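Putative pilus assembly-related protein (Burkholderia pseudomallei, PDB 4DAD) probably acts in pilus assembly as an ATP-binding ATPase, this piece being its CheY-like receiver domain. Local coordinates at residues 21-26 with 68-73; 34-39 with 124-129; 64-69 with 91-96; 84-89 with 114-119. All coordinates share one frame; numbering follows the deposited sequence.

How the contacts relate
A single CheY-like receiver domain, a five-stranded parallel sheet with helices on both faces, contains all four contacts. Contact 1 is the central one, pairing strands 22-26 and 70-74. Contact 3 shares Phe68 and Asp69 with it, their centres about 9 Å apart. Contacts 2 and 4 each lie about 14 Å from contact 1, centre to centre. Contacts 3 and 4 both use helix 80-92 and touch through Leu89. Contact 2, about 23 Å from contact 3 between centres, closes a loop of chain within which contacts 3 and 4 are nested, so that helix 30-43 meets the turn before helix 128-140, while contacts 3 and 4 lie at helix 80-92 on the other side of the chain's centre.

Contact 1 of 4, residues 21-26 with 68-73; sequences INILVA and FDILMI
Phe68 leans its ring over Leu24 just ahead of the parallel pairing between strands 22-26 and 70-74. With CG anti to its carbonyl carbon (chi1 -60°), the phenyl receives Leu24 CB over one face, 3.9 Å from the ring centroid, as a CH-pi contact.

The backbone bonds follow parallel register. Leu24 N donates to Ile70 O at 2.7 Å, Leu24 O accepts from Met72 N, and Ala26 N reaches Met72 O. At the start of the pairing, Asn22 O takes two donors, Asp69 N at 2.8 Å and Ile70 N at 3.1 Å.

One side chain joins in: Asp69 OD2 accepts from Asn22 N at 2.9 Å, almost straight at 175°, through the lone pair facing away from OD1. The same oxygen forms a salt bridge with Arg145.

Apolar packing divides by face. Ile23 CG2 meets CE of Met72, a selenomethionine, at 3.9 Å on the face lying under helices 30-43 and 128-140, while on the other Leu24 CD2 meets Leu71 CD1 at 3.9 Å.

Polar groups thus pair along the strands while the bridged residues are apolar on both faces, as befits the interior strand leading to Asp74, the predicted phosphorylation site.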
loop_
_atom_site.group_PDB
_atom_site.type_symbol
_atom_site.label_atom_id
_atom_site.label_comp_id
_atom_site.label_asym_id
_atom_site.label_seq_id
_atom_site.Cartn_x
_atom_site.Cartn_y
_atom_site.Cartn_z
ATOM N N ILE A 21 -13.265 6.820 13.026
ATOM C CA ILE A 21 -12.696 6.797 11.679
ATOM C C ILE A 21 -13.335 7.831 10.774
ATOM O O ILE A 21 -14.539 7.806 10.494
ATOM C CB ILE A 21 -12.729 5.390 11.030
ATOM C CG1 ILE A 21 -12.017 4.356 11.949
ATOM C CG2 ILE A 21 -12.067 5.458 9.662
ATOM C CD1 ILE A 21 -12.382 2.868 11.745
ATOM N N ASN A 22 -12.476 8.740 10.319
ATOM C CA ASN A 22 -12.786 9.828 9.423
ATOM C C ASN A 22 -12.468 9.415 8.009
ATOM O O ASN A 22 -11.313 9.149 7.687
ATOM C CB ASN A 22 -12.005 11.075 9.837
ATOM C CG ASN A 22 -12.464 11.642 11.152
ATOM O OD1 ASN A 22 -13.592 11.424 11.608
ATOM N ND2 ASN A 22 -11.602 12.402 11.782
ATOM N N ILE A 23 -13.500 9.371 7.171
ATOM C CA ILE A 23 -13.418 9.009 5.754
ATOM C C ILE A 23 -13.719 10.212 4.856
ATOM O O ILE A 23 -14.758 10.848 4.990
ATOM C CB ILE A 23 -14.383 7.825 5.403
ATOM C CG1 ILE A 23 -14.228 6.646 6.418
ATOM C CG2 ILE A 23 -14.186 7.380 3.918
ATOM C CD1 ILE A 23 -14.670 5.291 5.964
ATOM N N LEU A 24 -12.820 10.500 3.921
ATOM C CA LEU A 24 -13.026 11.512 2.883
ATOM C C LEU A 24 -13.381 10.772 1.595
ATOM O O LEU A 24 -12.625 9.887 1.172
ATOM C CB LEU A 24 -11.797 12.393 2.708
ATOM C CG LEU A 24 -11.875 13.492 1.620
ATOM C CD1 LEU A 24 -12.965 14.554 1.943
ATOM C CD2 LEU A 24 -10.520 14.137 1.435
ATOM N N VAL A 25 -14.563 11.066 1.030
ATOM C CA VAL A 25 -15.073 10.449 -0.218
ATOM C C VAL A 25 -14.924 11.490 -1.336
ATOM O O VAL A 25 -15.431 12.597 -1.202
ATOM C CB VAL A 25 -16.526 9.873 -0.101
ATOM C CG1 VAL A 25 -17.004 9.357 -1.451
ATOM C CG2 VAL A 25 -16.581 8.734 0.909
ATOM N N ALA A 26 -14.185 11.158 -2.408
ATOM C CA ALA A 26 -13.890 12.109 -3.480
ATOM C C ALA A 26 -14.383 11.635 -4.815
ATOM O O ALA A 26 -13.978 10.559 -5.252
ATOM C CB ALA A 26 -12.380 12.355 -3.548
ATOM N N PHE A 68 -8.115 13.153 8.287
ATOM C CA PHE A 68 -8.735 11.943 7.750
ATOM C C PHE A 68 -7.868 10.732 7.888
ATOM O O PHE A 68 -6.644 10.816 7.889
ATOM C CB PHE A 68 -9.131 12.115 6.269
ATOM C CG PHE A 68 -10.115 13.236 6.072
ATOM C CD1 PHE A 68 -11.454 13.066 6.388
ATOM C CD2 PHE A 68 -9.685 14.495 5.675
ATOM C CE1 PHE A 68 -12.351 14.120 6.270
ATOM C CE2 PHE A 68 -10.589 15.552 5.560
ATOM C CZ PHE A 68 -11.914 15.353 5.853
ATOM N N ASP A 69 -8.527 9.590 8.030
ATOM C CA ASP A 69 -7.881 8.293 8.143
ATOM C C ASP A 69 -7.953 7.617 6.787
ATOM O O ASP A 69 -6.993 6.981 6.378
ATOM C CB ASP A 69 -8.568 7.441 9.221
ATOM C CG ASP A 69 -8.571 8.066 10.592
ATOM O OD1 ASP A 69 -7.481 8.157 11.206
ATOM O OD2 ASP A 69 -9.671 8.442 11.070
ATOM N N ILE A 70 -9.086 7.778 6.079
ATOM C CA ILE A 70 -9.320 7.126 4.785
ATOM C C ILE A 70 -9.760 8.138 3.718
ATOM O O ILE A 70 -10.526 9.061 3.980
ATOM C CB ILE A 70 -10.324 5.953 4.923
ATOM C CG1 ILE A 70 -9.769 4.866 5.856
ATOM C CG2 ILE A 70 -10.734 5.345 3.559
ATOM C CD1 ILE A 70 -10.898 3.907 6.492
ATOM N N LEU A 71 -9.226 7.944 2.512
ATOM C CA LEU A 71 -9.541 8.692 1.321
ATOM C C LEU A 71 -10.005 7.705 0.276
ATOM O O LEU A 71 -9.226 6.896 -0.210
ATOM C CB LEU A 71 -8.336 9.532 0.846
ATOM C CG LEU A 71 -8.396 10.159 -0.549
ATOM C CD1 LEU A 71 -9.645 10.990 -0.751
ATOM C CD2 LEU A 71 -7.159 10.996 -0.797
HETATM N N MSE A 72 -11.294 7.770 -0.053
HETATM C CA MSE A 72 -11.868 6.921 -1.083
HETATM C C MSE A 72 -12.028 7.737 -2.366
HETATM O O MSE A 72 -12.804 8.695 -2.387
HETATM C CB MSE A 72 -13.178 6.364 -0.603
HETATM C CG MSE A 72 -13.545 5.075 -1.271
HETATM SE SE MSE A 72 -15.114 4.354 -0.408
HETATM C CE MSE A 72 -14.471 4.421 1.452
ATOM N N ILE A 73 -11.219 7.425 -3.396
ATOM C CA ILE A 73 -11.206 8.163 -4.652
ATOM C C ILE A 73 -11.984 7.417 -5.732
ATOM O O ILE A 73 -11.698 6.253 -6.002
ATOM C CB ILE A 73 -9.748 8.472 -5.113
ATOM C CG1 ILE A 73 -9.058 9.505 -4.219
ATOM C CG2 ILE A 73 -9.669 8.950 -6.572
ATOM C CD1 ILE A 73 -7.469 9.326 -4.212
#

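Contact 2 of 4, residues 34-39 with 124-129; sequences AHLARL and WPLEPR
His35 and Trp124 make the nearest approach: His35 CD2 comes to 3.3 Å from Trp124 CH2. The two rings are steeply inclined, their planes 71° apart, and the closest contact is made by one carbon of each. Beside it, Leu36 CD2 lies in the plane of the indole, at the edge, 3.7 Å from Trp124 CZ3. That same methyl also reaches Leu126 CD2 at 3.7 Å, so one leucine branch serves two partners, with the side chain of Leu126 coming in nearly perpendicular to that of Leu36. One turn on, Leu39 CD1 rests 3.8 Å from Leu126 CB, the two leucines running antiparallel past one another.

The imidazole of His35 swings out with CG anti to the backbone N (chi1 -176°), and Leu39 CG lies over one of its faces. The helical bond from Leu39 N to His35 O, 3.0 Å long, keeps those two residues in step. Leu126 N lies over one face of the Trp124 indole, and Arg32 adds a cation-pi contact to the same ring system.

A cis peptide bond precedes Pro125. Receiver domains commonly carry a cis Lys-Pro pair after the last strand; here Trp124 stands before the proline. Glu127 then takes the N-cap position of helix 128-140. The contact therefore ties the turn between strand 118-123 and helix 128-140 to helix 30-43, whose Leu36 packs on Val25 of strand 22-26 and whose Ala37 packs on strand 47-51.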
loop_
_atom_site.group_PDB
_atom_site.type_symbol
_atom_site.label_atom_id
_atom_site.label_comp_id
_atom_site.label_asym_id
_atom_site.label_seq_id
_atom_site.Cartn_x
_atom_site.Cartn_y
_atom_site.Cartn_z
ATOM N N ALA A 34 -22.646 11.347 -3.857
ATOM C CA ALA A 34 -23.775 11.137 -2.941
ATOM C C ALA A 34 -24.024 9.658 -2.684
ATOM O O ALA A 34 -24.338 9.295 -1.551
ATOM C CB ALA A 34 -25.042 11.787 -3.498
ATOM N N HIS A 35 -23.890 8.818 -3.740
ATOM C CA HIS A 35 -24.098 7.368 -3.711
ATOM C C HIS A 35 -22.958 6.689 -2.940
ATOM O O HIS A 35 -23.234 5.876 -2.061
ATOM C CB HIS A 35 -24.225 6.816 -5.136
ATOM C CG HIS A 35 -24.538 5.354 -5.202
ATOM N ND1 HIS A 35 -25.812 4.872 -4.949
ATOM C CD2 HIS A 35 -23.729 4.311 -5.505
ATOM C CE1 HIS A 35 -25.733 3.562 -5.103
ATOM N NE2 HIS A 35 -24.498 3.182 -5.444
ATOM N N LEU A 36 -21.696 7.064 -3.217
ATOM C CA LEU A 36 -20.554 6.532 -2.479
ATOM C C LEU A 36 -20.663 6.824 -0.986
ATOM O O LEU A 36 -20.462 5.923 -0.193
ATOM C CB LEU A 36 -19.233 7.093 -3.005
ATOM C CG LEU A 36 -18.600 6.447 -4.231
ATOM C CD1 LEU A 36 -17.292 7.173 -4.589
ATOM C CD2 LEU A 36 -18.260 4.976 -3.974
ATOM N N ALA A 37 -20.980 8.058 -0.613
ATOM C CA ALA A 37 -21.122 8.517 0.775
ATOM C C ALA A 37 -22.277 7.817 1.491
ATOM O O ALA A 37 -22.157 7.461 2.678
ATOM C CB ALA A 37 -21.333 10.014 0.797
ATOM N N ARG A 38 -23.378 7.567 0.746
ATOM C CA ARG A 38 -24.562 6.857 1.248
ATOM C C ARG A 38 -24.203 5.394 1.568
ATOM O O ARG A 38 -24.702 4.831 2.552
ATOM C CB ARG A 38 -25.694 6.929 0.214
ATOM C CG ARG A 38 -27.067 6.518 0.732
ATOM C CD ARG A 38 -27.831 5.715 -0.307
ATOM N NE ARG A 38 -27.669 4.267 -0.119
ATOM C CZ ARG A 38 -27.853 3.356 -1.073
ATOM N NH1 ARG A 38 -28.181 3.729 -2.305
ATOM N NH2 ARG A 38 -27.695 2.067 -0.807
ATOM N N LEU A 39 -23.350 4.790 0.716
ATOM C CA LEU A 39 -22.914 3.401 0.836
ATOM C C LEU A 39 -21.974 3.221 2.009
ATOM O O LEU A 39 -22.089 2.216 2.706
ATOM C CB LEU A 39 -22.272 2.884 -0.465
ATOM C CG LEU A 39 -23.258 2.529 -1.591
ATOM C CD1 LEU A 39 -22.529 2.095 -2.821
ATOM C CD2 LEU A 39 -24.238 1.452 -1.171
ATOM N N TRP A 124 -16.642 -0.970 -9.057
ATOM C CA TRP A 124 -17.883 -0.253 -9.276
ATOM C C TRP A 124 -18.695 -1.083 -10.300
ATOM O O TRP A 124 -18.109 -1.530 -11.296
ATOM C CB TRP A 124 -17.628 1.189 -9.755
ATOM C CG TRP A 124 -18.893 1.966 -9.971
ATOM C CD1 TRP A 124 -19.704 1.935 -11.074
ATOM C CD2 TRP A 124 -19.550 2.799 -9.011
ATOM N NE1 TRP A 124 -20.816 2.718 -10.869
ATOM C CE2 TRP A 124 -20.744 3.273 -9.614
ATOM C CE3 TRP A 124 -19.237 3.219 -7.708
ATOM C CZ2 TRP A 124 -21.615 4.149 -8.956
ATOM C CZ3 TRP A 124 -20.103 4.089 -7.058
ATOM C CH2 TRP A 124 -21.268 4.558 -7.688
ATOM N N PRO A 125 -20.013 -1.345 -10.083
ATOM C CA PRO A 125 -20.862 -0.884 -8.959
ATOM C C PRO A 125 -20.383 -1.455 -7.623
ATOM O O PRO A 125 -20.028 -2.636 -7.543
ATOM C CB PRO A 125 -22.271 -1.368 -9.355
ATOM C CG PRO A 125 -22.044 -2.510 -10.317
ATOM C CD PRO A 125 -20.791 -2.139 -11.063
ATOM N N LEU A 126 -20.316 -0.596 -6.591
ATOM C CA LEU A 126 -19.836 -0.981 -5.258
ATOM C C LEU A 126 -20.814 -1.943 -4.563
ATOM O O LEU A 126 -22.029 -1.762 -4.664
ATOM C CB LEU A 126 -19.589 0.270 -4.399
ATOM C CG LEU A 126 -18.620 0.152 -3.228
ATOM C CD1 LEU A 126 -17.364 -0.611 -3.603
ATOM C CD2 LEU A 126 -18.233 1.519 -2.715
ATOM N N GLU A 127 -20.277 -2.979 -3.890
ATOM C CA GLU A 127 -21.058 -3.999 -3.191
ATOM C C GLU A 127 -20.908 -3.882 -1.638
ATOM O O GLU A 127 -19.779 -3.886 -1.143
ATOM C CB GLU A 127 -20.638 -5.397 -3.695
ATOM C CG GLU A 127 -21.359 -6.590 -3.068
ATOM C CD GLU A 127 -22.878 -6.571 -3.030
ATOM O OE1 GLU A 127 -23.511 -6.115 -4.012
ATOM O OE2 GLU A 127 -23.439 -7.006 -1.997
ATOM N N PRO A 128 -22.038 -3.819 -0.871
ATOM C CA PRO A 128 -21.967 -3.702 0.600
ATOM C C PRO A 128 -20.938 -4.584 1.318
ATOM O O PRO A 128 -20.168 -4.040 2.121
ATOM C CB PRO A 128 -23.376 -4.097 1.027
ATOM C CG PRO A 128 -24.210 -3.540 -0.040
ATOM C CD PRO A 128 -23.447 -3.767 -1.316
ATOM N N ARG A 129 -20.929 -5.913 1.046
ATOM C CA ARG A 129 -19.999 -6.884 1.636
ATOM C C ARG A 129 -18.546 -6.521 1.279
ATOM O O ARG A 129 -17.700 -6.460 2.175
ATOM C CB ARG A 129 -20.351 -8.321 1.187
ATOM C CG ARG A 129 -19.321 -9.415 1.512
ATOM C CD ARG A 129 -19.225 -9.766 2.997
ATOM N NE ARG A 129 -17.976 -10.470 3.315
ATOM C CZ ARG A 129 -17.711 -11.077 4.473
ATOM N NH1 ARG A 129 -18.612 -11.082 5.450
ATOM N NH2 ARG A 129 -16.547 -11.688 4.659
#

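Contact 3 of 4, residues 64-69 with 91-96; sequences GLDAFD and RLHPGL
Leu65 overlaps the imidazole of His93 from one face, its CB 3.4 Å from His93 NE2 and its CD1 3.9 Å from the ring centroid in a CH-pi contact. This is loop packing in a receiver domain, in the alternating beta-alpha fold: two type I turns, Leu65 to Phe68 and His93 to Leu96, lie side by side just before strands 70-74 and 97-102.

The ring edge has a different visitor. Asp66 OD1 lies near the imidazole plane, 3.2 Å from His93 CD2, with the carboxylate turned 54° against the ring. His93 NE2 bonds to Thr62 O and, more weakly, ND1 to Leu89 O; with Asp66 nearby, a positively charged ring might be favoured. The Thr62 bond, helped by the weaker one, probably holds the ring's rotation and turns a face to Leu65.

Leu96 packs alongside. Its CG is anti to the backbone N (chi1 -172°), and the branches part: CD2 reaches Leu65 CD2 at 4.1 Å, while CD1 packs against Phe68 CB at 3.9 Å. A water bridges Gly95 O (2.9 Å) and Asp69 OD1 (3.1 Å), though further acceptors compete for it; the stronger partner of Asp69 is Arg145, through OD2. Where the backbones come together, Leu96 CA directs a CA-H...O contact to Asp69 O at 3.6 Å.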
loop_
_atom_site.group_PDB
_atom_site.type_symbol
_atom_site.label_atom_id
_atom_site.label_comp_id
_atom_site.label_asym_id
_atom_site.label_seq_id
_atom_site.Cartn_x
_atom_site.Cartn_y
_atom_site.Cartn_z
ATOM N N GLY A 64 -5.811 20.156 6.389
ATOM C CA GLY A 64 -7.150 19.592 6.276
ATOM C C GLY A 64 -7.139 18.089 6.137
ATOM O O GLY A 64 -7.928 17.412 6.796
ATOM N N LEU A 65 -6.206 17.555 5.316
ATOM C CA LEU A 65 -6.062 16.123 5.047
ATOM C C LEU A 65 -5.651 15.332 6.260
ATOM O O LEU A 65 -6.020 14.161 6.361
ATOM C CB LEU A 65 -5.050 15.858 3.944
ATOM C CG LEU A 65 -5.534 15.851 2.513
ATOM C CD1 LEU A 65 -4.386 15.523 1.612
ATOM C CD2 LEU A 65 -6.641 14.851 2.298
ATOM N N ASP A 66 -4.853 15.945 7.157
ATOM C CA ASP A 66 -4.355 15.357 8.406
ATOM C C ASP A 66 -5.505 14.805 9.277
ATOM O O ASP A 66 -5.304 13.821 9.983
ATOM C CB ASP A 66 -3.531 16.392 9.205
ATOM C CG ASP A 66 -2.134 16.665 8.655
ATOM O OD1 ASP A 66 -1.723 15.966 7.703
ATOM O OD2 ASP A 66 -1.451 17.584 9.179
ATOM N N ALA A 67 -6.700 15.416 9.191
ATOM C CA ALA A 67 -7.891 15.033 9.929
ATOM C C ALA A 67 -8.553 13.706 9.414
ATOM O O ALA A 67 -9.463 13.199 10.062
ATOM C CB ALA A 67 -8.903 16.167 9.856
ATOM N N PHE A 68 -8.115 13.153 8.287
ATOM C CA PHE A 68 -8.735 11.943 7.750
ATOM C C PHE A 68 -7.868 10.732 7.888
ATOM O O PHE A 68 -6.644 10.816 7.889
ATOM C CB PHE A 68 -9.131 12.115 6.269
ATOM C CG PHE A 68 -10.115 13.236 6.072
ATOM C CD1 PHE A 68 -11.454 13.066 6.388
ATOM C CD2 PHE A 68 -9.685 14.495 5.675
ATOM C CE1 PHE A 68 -12.351 14.120 6.270
ATOM C CE2 PHE A 68 -10.589 15.552 5.560
ATOM C CZ PHE A 68 -11.914 15.353 5.853
ATOM N N ASP A 69 -8.527 9.590 8.030
ATOM C CA ASP A 69 -7.881 8.293 8.143
ATOM C C ASP A 69 -7.953 7.617 6.787
ATOM O O ASP A 69 -6.993 6.981 6.378
ATOM C CB ASP A 69 -8.568 7.441 9.221
ATOM C CG ASP A 69 -8.571 8.066 10.592
ATOM O OD1 ASP A 69 -7.481 8.157 11.206
ATOM O OD2 ASP A 69 -9.671 8.442 11.070
ATOM N N ARG A 91 2.510 10.025 -0.174
ATOM C CA ARG A 91 3.875 10.317 0.265
ATOM C C ARG A 91 3.857 11.319 1.424
ATOM O O ARG A 91 4.505 11.081 2.433
ATOM C CB ARG A 91 4.710 10.840 -0.916
ATOM C CG ARG A 91 6.104 11.378 -0.595
ATOM C CD ARG A 91 7.052 11.363 -1.799
ATOM N NE ARG A 91 6.506 11.984 -3.014
ATOM C CZ ARG A 91 6.030 11.308 -4.058
ATOM N NH1 ARG A 91 6.001 9.980 -4.041
ATOM N NH2 ARG A 91 5.558 11.955 -5.115
ATOM N N LEU A 92 3.112 12.427 1.288
ATOM C CA LEU A 92 3.093 13.439 2.339
ATOM C C LEU A 92 2.133 13.111 3.459
ATOM O O LEU A 92 2.203 13.755 4.506
ATOM C CB LEU A 92 2.778 14.826 1.770
ATOM C CG LEU A 92 3.625 15.298 0.566
ATOM C CD1 LEU A 92 3.243 16.696 0.158
ATOM C CD2 LEU A 92 5.116 15.195 0.828
ATOM N N HIS A 93 1.247 12.117 3.264
ATOM C CA HIS A 93 0.264 11.689 4.264
ATOM C C HIS A 93 0.359 10.173 4.471
ATOM O O HIS A 93 -0.488 9.434 3.981
ATOM C CB HIS A 93 -1.152 12.129 3.853
ATOM C CG HIS A 93 -1.323 13.607 3.924
ATOM N ND1 HIS A 93 -0.895 14.435 2.890
ATOM C CD2 HIS A 93 -1.783 14.371 4.938
ATOM C CE1 HIS A 93 -1.132 15.669 3.298
ATOM N NE2 HIS A 93 -1.680 15.682 4.519
ATOM N N PRO A 94 1.398 9.679 5.180
ATOM C CA PRO A 94 1.536 8.228 5.359
ATOM C C PRO A 94 0.428 7.605 6.229
ATOM O O PRO A 94 0.102 6.431 6.048
ATOM C CB PRO A 94 2.917 8.088 6.006
ATOM C CG PRO A 94 3.610 9.410 5.767
ATOM C CD PRO A 94 2.531 10.402 5.804
ATOM N N GLY A 95 -0.166 8.403 7.115
ATOM C CA GLY A 95 -1.274 7.972 7.973
ATOM C C GLY A 95 -2.598 7.805 7.241
ATOM O O GLY A 95 -3.503 7.092 7.717
ATOM N N LEU A 96 -2.708 8.438 6.047
ATOM C CA LEU A 96 -3.891 8.364 5.188
ATOM C C LEU A 96 -3.846 7.121 4.262
ATOM O O LEU A 96 -2.866 6.899 3.551
ATOM C CB LEU A 96 -4.013 9.654 4.356
ATOM C CG LEU A 96 -5.269 9.849 3.533
ATOM C CD1 LEU A 96 -6.467 10.040 4.406
ATOM C CD2 LEU A 96 -5.123 11.055 2.660
HETATM O O HOH W 1 -4.883 6.822 10.300
#

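Contact 4 of 4, residues 84-89 with 114-119; sequences AAIEKL and MRAGVR. With SO4 (sulfate ion), chain D.
Arg115, Ala116 and Val118 meet Ile86 and Glu87 where helix 107-114 ends in a Schellman motif and the chain turns into strand 118-123 of the receiver fold. The first residue, Met114, also a selenomethionine, supplies through its O the acceptor for Gly117 N at 3.1 Å, one bond of the motif.

Arg115 follows. Its backbone lies beside Glu87, a residue modelled in two conformers whose carboxylate position is therefore doubtful, while its side chain runs away from helix 80-92, extended from CG to NE. The guanidinium gives two weak bonds to a sulfate, probably from the crystallisation liquor: Arg115 NH1 to O2 at 2.8 Å and NH2 to O1 at 2.9 Å. Stronger is the salt bridge of NE with Asp120 of the second subunit, whose Val121 O also accepts from NH2, so this arginine links the end of helix 107-114 to strand 118-123 of the second subunit.

Ala116 carries the closest backbone approach. Its O lies 3.3 Å from Glu87 CA, a CA-H...O contact, and Ser90 OG adds a weak hydrogen bond to the same oxygen. Ile86, with CG2 anti to its backbone N, points that methyl at the turn, 3.4 Å from Ala116 O and 4.2 Å from Ala116 CB. Gly117 then adopts a positive phi of 91°, the turn that ends the helix.

Val118 closes the walk. Crossing the valine at a slant, Ile86 CG2 also rests 3.9 Å from Val118 CG2.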
loop_
_atom_site.group_PDB
_atom_site.type_symbol
_atom_site.label_atom_id
_atom_site.label_comp_id
_atom_site.label_asym_id
_atom_site.label_seq_id
_atom_site.Cartn_x
_atom_site.Cartn_y
_atom_site.Cartn_z
ATOM N N ALA A 84 0.169 10.588 -10.190
ATOM C CA ALA A 84 1.280 11.339 -9.614
ATOM C C ALA A 84 0.805 12.137 -8.373
ATOM O O ALA A 84 1.506 12.192 -7.361
ATOM C CB ALA A 84 1.855 12.274 -10.664
ATOM N N ALA A 85 -0.410 12.717 -8.459
ATOM C CA ALA A 85 -1.037 13.494 -7.400
ATOM C C ALA A 85 -1.354 12.614 -6.221
ATOM O O ALA A 85 -1.119 13.040 -5.090
ATOM C CB ALA A 85 -2.299 14.156 -7.923
ATOM N N ILE A 86 -1.853 11.373 -6.477
ATOM C CA ILE A 86 -2.150 10.353 -5.456
ATOM C C ILE A 86 -0.833 9.909 -4.820
ATOM O O ILE A 86 -0.797 9.689 -3.600
ATOM C CB ILE A 86 -2.946 9.164 -6.048
ATOM C CG1 ILE A 86 -4.361 9.623 -6.487
ATOM C CG2 ILE A 86 -3.027 7.995 -5.059
ATOM C CD1 ILE A 86 -5.047 8.773 -7.553
ATOM N N GLU A 87 0.254 9.784 -5.647
ATOM C CA GLU A 87 1.600 9.431 -5.171
ATOM C C GLU A 87 2.065 10.516 -4.196
ATOM O O GLU A 87 2.491 10.201 -3.095
ATOM C CB GLU A 87 2.576 9.287 -6.358
ATOM C CG GLU A 87 3.428 8.024 -6.372
ATOM C CD GLU A 87 4.065 7.655 -7.707
ATOM O OE1 GLU A 87 3.463 7.948 -8.770
ATOM O OE2 GLU A 87 5.151 7.026 -7.685
ATOM N N LYS A 88 1.933 11.802 -4.595
ATOM C CA LYS A 88 2.332 12.947 -3.764
ATOM C C LYS A 88 1.505 12.944 -2.490
ATOM O O LYS A 88 2.039 13.169 -1.396
ATOM C CB LYS A 88 2.187 14.279 -4.531
ATOM C CG LYS A 88 2.700 15.502 -3.751
ATOM C CD LYS A 88 2.754 16.777 -4.608
ATOM C CE LYS A 88 3.231 17.990 -3.831
ATOM N NZ LYS A 88 3.405 19.191 -4.703
ATOM N N LEU A 89 0.203 12.632 -2.644
ATOM C CA LEU A 89 -0.766 12.584 -1.563
ATOM C C LEU A 89 -0.405 11.506 -0.522
ATOM O O LEU A 89 -0.342 11.850 0.655
ATOM C CB LEU A 89 -2.176 12.365 -2.123
ATOM C CG LEU A 89 -3.268 13.169 -1.473
ATOM C CD1 LEU A 89 -4.457 13.281 -2.396
ATOM C CD2 LEU A 89 -3.685 12.532 -0.185
HETATM N N MSE A 114 -1.184 0.721 -6.960
HETATM C CA MSE A 114 -0.245 0.233 -5.957
HETATM C C MSE A 114 1.032 1.096 -5.904
HETATM O O MSE A 114 1.490 1.491 -4.822
HETATM C CB MSE A 114 0.118 -1.184 -6.350
HETATM C CG MSE A 114 0.681 -1.989 -5.238
HETATM SE SE MSE A 114 0.724 -3.817 -5.828
HETATM C CE MSE A 114 0.499 -4.649 -4.209
ATOM N N ARG A 115 1.590 1.397 -7.088
ATOM C CA ARG A 115 2.799 2.205 -7.224
ATOM C C ARG A 115 2.516 3.702 -6.976
ATOM O O ARG A 115 3.449 4.487 -6.792
ATOM C CB ARG A 115 3.453 1.965 -8.583
ATOM C CG ARG A 115 3.901 0.541 -8.687
ATOM C CD ARG A 115 4.482 0.238 -10.027
ATOM N NE ARG A 115 5.120 -1.071 -9.985
ATOM C CZ ARG A 115 5.617 -1.689 -11.043
ATOM N NH1 ARG A 115 5.563 -1.118 -12.235
ATOM N NH2 ARG A 115 6.188 -2.880 -10.914
ATOM N N ALA A 116 1.247 4.079 -6.907
ATOM C CA ALA A 116 0.846 5.450 -6.571
ATOM C C ALA A 116 0.461 5.515 -5.088
ATOM O O ALA A 116 0.011 6.540 -4.633
ATOM C CB ALA A 116 -0.306 5.917 -7.460
ATOM N N GLY A 117 0.637 4.423 -4.358
ATOM C CA GLY A 117 0.343 4.343 -2.931
ATOM C C GLY A 117 -1.053 3.892 -2.534
ATOM O O GLY A 117 -1.429 4.021 -1.366
ATOM N N VAL A 118 -1.833 3.343 -3.472
ATOM C CA VAL A 118 -3.198 2.899 -3.145
ATOM C C VAL A 118 -3.110 1.557 -2.388
ATOM O O VAL A 118 -2.222 0.770 -2.679
ATOM C CB VAL A 118 -4.102 2.877 -4.417
ATOM C CG1 VAL A 118 -5.422 2.187 -4.151
ATOM C CG2 VAL A 118 -4.352 4.306 -4.911
ATOM N N ARG A 119 -3.962 1.354 -1.366
ATOM C CA ARG A 119 -3.977 0.155 -0.489
ATOM C C ARG A 119 -5.062 -0.828 -0.846
ATOM O O ARG A 119 -5.001 -1.986 -0.434
ATOM C CB ARG A 119 -4.139 0.556 0.987
ATOM C CG ARG A 119 -3.285 1.767 1.322
ATOM C CD ARG A 119 -2.197 1.486 2.317
ATOM N NE ARG A 119 -1.315 0.378 1.952
ATOM C CZ ARG A 119 -0.497 -0.208 2.824
ATOM N NH1 ARG A 119 -0.454 0.202 4.086
ATOM N NH2 ARG A 119 0.281 -1.209 2.440
HETATM S S SO4 D . 8.068 -2.285 -14.119
HETATM O O1 SO4 D . 8.341 -2.869 -12.801
HETATM O O2 SO4 D . 7.702 -0.873 -13.981
HETATM O O3 SO4 D . 9.272 -2.354 -14.941
HETATM O O4 SO4 D . 6.972 -3.021 -14.761
#